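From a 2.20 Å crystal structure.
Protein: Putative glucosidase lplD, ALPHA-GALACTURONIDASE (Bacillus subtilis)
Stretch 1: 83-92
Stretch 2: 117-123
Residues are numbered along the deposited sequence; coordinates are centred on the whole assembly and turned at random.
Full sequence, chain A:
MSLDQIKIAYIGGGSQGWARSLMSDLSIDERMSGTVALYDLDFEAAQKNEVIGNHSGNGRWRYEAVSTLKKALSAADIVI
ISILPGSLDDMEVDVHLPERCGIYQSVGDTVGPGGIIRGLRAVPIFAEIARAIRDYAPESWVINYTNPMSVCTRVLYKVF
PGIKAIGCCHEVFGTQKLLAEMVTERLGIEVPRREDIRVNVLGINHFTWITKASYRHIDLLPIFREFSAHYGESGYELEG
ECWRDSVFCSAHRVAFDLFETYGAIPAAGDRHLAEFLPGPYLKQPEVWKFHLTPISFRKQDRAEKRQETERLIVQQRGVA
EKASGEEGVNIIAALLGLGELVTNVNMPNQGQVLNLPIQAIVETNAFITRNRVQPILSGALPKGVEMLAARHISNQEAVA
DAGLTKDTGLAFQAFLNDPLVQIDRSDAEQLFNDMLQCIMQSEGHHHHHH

Stretch 1 83-92: ILPGSLDDME
Stretch 2, residues 117-123: IRGLRAV

This is a contact between a loop leading into a helix and the flank of a second helix, in which two arginines of the second helix reach across to the loop and the first turn of the helix it leads into, burying 370 Å² in all. Residues 83-87 are loop, with phi/psi of -119/167 at I83, -105/119 at L84, -75/92 at P85, 98/178 at G86 and -92/172 at S87; helix begins at L88 and runs on past E92. Residues 117-123 are helical throughout. The two helix axes run at 147°, nearer antiparallel than parallel, and approach no closer than 11.4 Å, so the loop rather than the first helix supplies the close backbone approach: P85 CA lies 5.2 Å from A122 CA.

At that point P85, its ring C-gamma exo, points toward the helix and rests on the small side chain of A122, P85 CB to A122 CB being 3.8 Å. Its carbonyl is gripped by R121, which donates from NE to P85 O at 2.9 Å (N-H...O angle 157°) and from NH2 to P85 O at 3.3 Å (137°). The oxygen sits at the guanidinium edge, near its plane. R121 reaches it with chi1 -158° (t), chi2 155° (t), chi3 66° (p) and chi4 -123°.

D90 CB lies over one face of the same guanidinium, 3.7 Å from R121 CZ; the D90 rotamer is chi1 -67° (m), chi2 -25°. The long salt bridge from D90 OD2 to R121 NE, 3.9 Å, is purely a matter of charge, since the oxygen lies well out of the guanidinium plane and no N-H points at it. S87, chi1 54° (p), is the N-cap, its OG accepting from D90 N (3.2 Å); in return S87 N donates a hydrogen bond to D90 OD2 (3.1 Å). M91 N to S87 O, 3.2 Å, closes the first helical turn.

G86 passes close to R121, with G86 CA 3.8 Å from R121 NE. An ideal CB here would lie 2.4 Å from R121 NE, a clash, and the backbone angles alone call for glycine.

R118 extends through chi1 -174°, chi2 -176° and chi3 166° (all t), with chi4 122°. Selenomethionine M91, also extended (chi1 -157°, chi2 167°, chi3 171°, all t), brings SE to 3.4 Å from R118 NH1, at the guanidinium edge. R118 NH2 packs 3.6 Å from P85 CD and 3.9 Å from L84 CD1 (L84 chi1 172°, t; chi2 70°, p). A water weakly bridges R118 NH2 (2.8 Å to its O) and I83 O (3.4 Å).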

# COMPACT_ATOMS: atom_id res chain seq x y z
N ILE A 83 -2.28 23.59 -26.00
CA ILE A 83 -1.28 24.60 -26.33
C ILE A 83 0.03 23.95 -26.75
O ILE A 83 0.24 22.75 -26.57
CB ILE A 83 -0.94 25.49 -25.13
CG1 ILE A 83 -0.40 24.63 -23.98
CG2 ILE A 83 -2.16 26.32 -24.70
CD1 ILE A 83 -0.02 25.44 -22.80
N LEU A 84 0.90 24.78 -27.32
CA LEU A 84 2.25 24.37 -27.64
C LEU A 84 3.16 25.01 -26.60
O LEU A 84 3.18 26.23 -26.45
CB LEU A 84 2.64 24.86 -29.04
CG LEU A 84 4.11 24.65 -29.40
CD1 LEU A 84 4.43 23.16 -29.60
CD2 LEU A 84 4.48 25.47 -30.64
N PRO A 85 3.88 24.17 -25.83
CA PRO A 85 4.86 24.63 -24.84
C PRO A 85 6.14 25.11 -25.52
O PRO A 85 7.04 24.32 -25.78
CB PRO A 85 5.17 23.38 -24.02
CG PRO A 85 4.12 22.35 -24.43
CD PRO A 85 3.68 22.71 -25.79
N GLY A 86 6.21 26.40 -25.82
CA GLY A 86 7.35 26.96 -26.54
C GLY A 86 7.05 27.11 -28.02
O GLY A 86 5.97 26.75 -28.47
N SER A 87 8.00 27.65 -28.77
CA SER A 87 7.82 27.89 -30.19
C SER A 87 8.32 26.70 -30.99
O SER A 87 8.96 25.80 -30.44
CB SER A 87 8.63 29.12 -30.61
OG SER A 87 9.99 28.94 -30.22
N LEU A 88 8.06 26.71 -32.29
CA LEU A 88 8.60 25.68 -33.16
C LEU A 88 10.12 25.78 -33.25
O LEU A 88 10.81 24.80 -33.52
CB LEU A 88 7.95 25.73 -34.54
CG LEU A 88 6.48 25.29 -34.60
CD1 LEU A 88 5.94 25.45 -36.00
CD2 LEU A 88 6.27 23.85 -34.11
N ASP A 89 10.66 26.97 -32.99
CA ASP A 89 12.12 27.12 -32.88
C ASP A 89 12.67 26.34 -31.67
O ASP A 89 13.69 25.67 -31.77
CB ASP A 89 12.54 28.59 -32.83
CG ASP A 89 12.12 29.37 -34.07
OD1 ASP A 89 12.16 28.81 -35.19
OD2 ASP A 89 11.72 30.54 -33.93
N ASP A 90 11.98 26.41 -30.54
CA ASP A 90 12.38 25.61 -29.38
C ASP A 90 12.37 24.13 -29.73
O ASP A 90 13.26 23.37 -29.35
CB ASP A 90 11.46 25.88 -28.20
CG ASP A 90 11.59 27.28 -27.66
OD1 ASP A 90 12.66 27.89 -27.87
OD2 ASP A 90 10.62 27.78 -27.05
N MSE A 91 11.36 23.73 -30.51
CA MSE A 91 11.18 22.33 -30.85
C MSE A 91 12.28 21.79 -31.76
O MSE A 91 12.70 20.63 -31.62
CB MSE A 91 9.80 22.12 -31.47
CG MSE A 91 9.31 20.70 -31.34
SE MSE A 91 7.41 20.50 -31.74
CE MSE A 91 7.38 18.53 -31.72
N GLU A 92 12.75 22.63 -32.67
CA GLU A 92 13.86 22.28 -33.54
C GLU A 92 15.06 21.82 -32.70
O GLU A 92 15.77 20.87 -33.05
CB GLU A 92 14.22 23.48 -34.42
CG GLU A 92 15.17 23.17 -35.58
CD GLU A 92 15.31 24.35 -36.54
OE1 GLU A 92 14.27 24.88 -37.00
OE2 GLU A 92 16.46 24.76 -36.84
N ILE A 117 13.12 17.81 -22.13
CA ILE A 117 13.32 19.25 -22.21
C ILE A 117 11.96 19.92 -22.39
O ILE A 117 11.65 20.90 -21.70
CB ILE A 117 14.28 19.63 -23.37
CG1 ILE A 117 15.66 19.03 -23.12
CG2 ILE A 117 14.40 21.16 -23.52
CD1 ILE A 117 16.33 19.55 -21.85
N ARG A 118 11.14 19.37 -23.28
CA ARG A 118 9.81 19.94 -23.51
C ARG A 118 8.95 19.93 -22.24
O ARG A 118 8.30 20.93 -21.90
CB ARG A 118 9.11 19.22 -24.66
CG ARG A 118 7.78 19.82 -25.08
CD ARG A 118 7.18 18.93 -26.17
NE ARG A 118 5.78 19.20 -26.44
CZ ARG A 118 5.32 19.54 -27.64
NH1 ARG A 118 6.17 19.65 -28.65
NH2 ARG A 118 4.02 19.77 -27.81
N GLY A 119 8.96 18.81 -21.53
CA GLY A 119 8.19 18.72 -20.30
C GLY A 119 8.66 19.80 -19.36
O GLY A 119 7.87 20.53 -18.75
N LEU A 120 9.97 19.92 -19.24
CA LEU A 120 10.56 20.90 -18.36
C LEU A 120 9.98 22.29 -18.65
O LEU A 120 9.56 23.01 -17.77
CB LEU A 120 12.05 20.90 -18.63
CG LEU A 120 13.02 20.93 -17.48
CD1 LEU A 120 12.47 20.17 -16.27
CD2 LEU A 120 14.32 20.32 -18.00
N ARG A 121 9.97 22.67 -19.92
CA ARG A 121 9.39 23.93 -20.38
C ARG A 121 7.89 24.04 -20.05
O ARG A 121 7.38 25.11 -19.74
CB ARG A 121 9.61 24.00 -21.89
CG ARG A 121 9.58 25.37 -22.53
CD ARG A 121 10.40 25.39 -23.85
NE ARG A 121 9.82 24.56 -24.91
CZ ARG A 121 10.47 23.57 -25.52
NH1 ARG A 121 11.73 23.31 -25.21
NH2 ARG A 121 9.88 22.86 -26.47
N ALA A 122 7.17 22.93 -20.13
CA ALA A 122 5.72 22.98 -19.94
C ALA A 122 5.31 23.12 -18.48
O ALA A 122 4.24 23.62 -18.17
CB ALA A 122 5.05 21.73 -20.56
N VAL A 123 6.18 22.67 -17.57
CA VAL A 123 5.83 22.65 -16.16
C VAL A 123 5.30 24.00 -15.65
O VAL A 123 4.23 24.06 -15.05
CB VAL A 123 6.98 22.10 -15.28
CG1 VAL A 123 6.65 22.27 -13.78
CG2 VAL A 123 7.21 20.62 -15.60
O HOH W 1 1.28 19.68 -27.49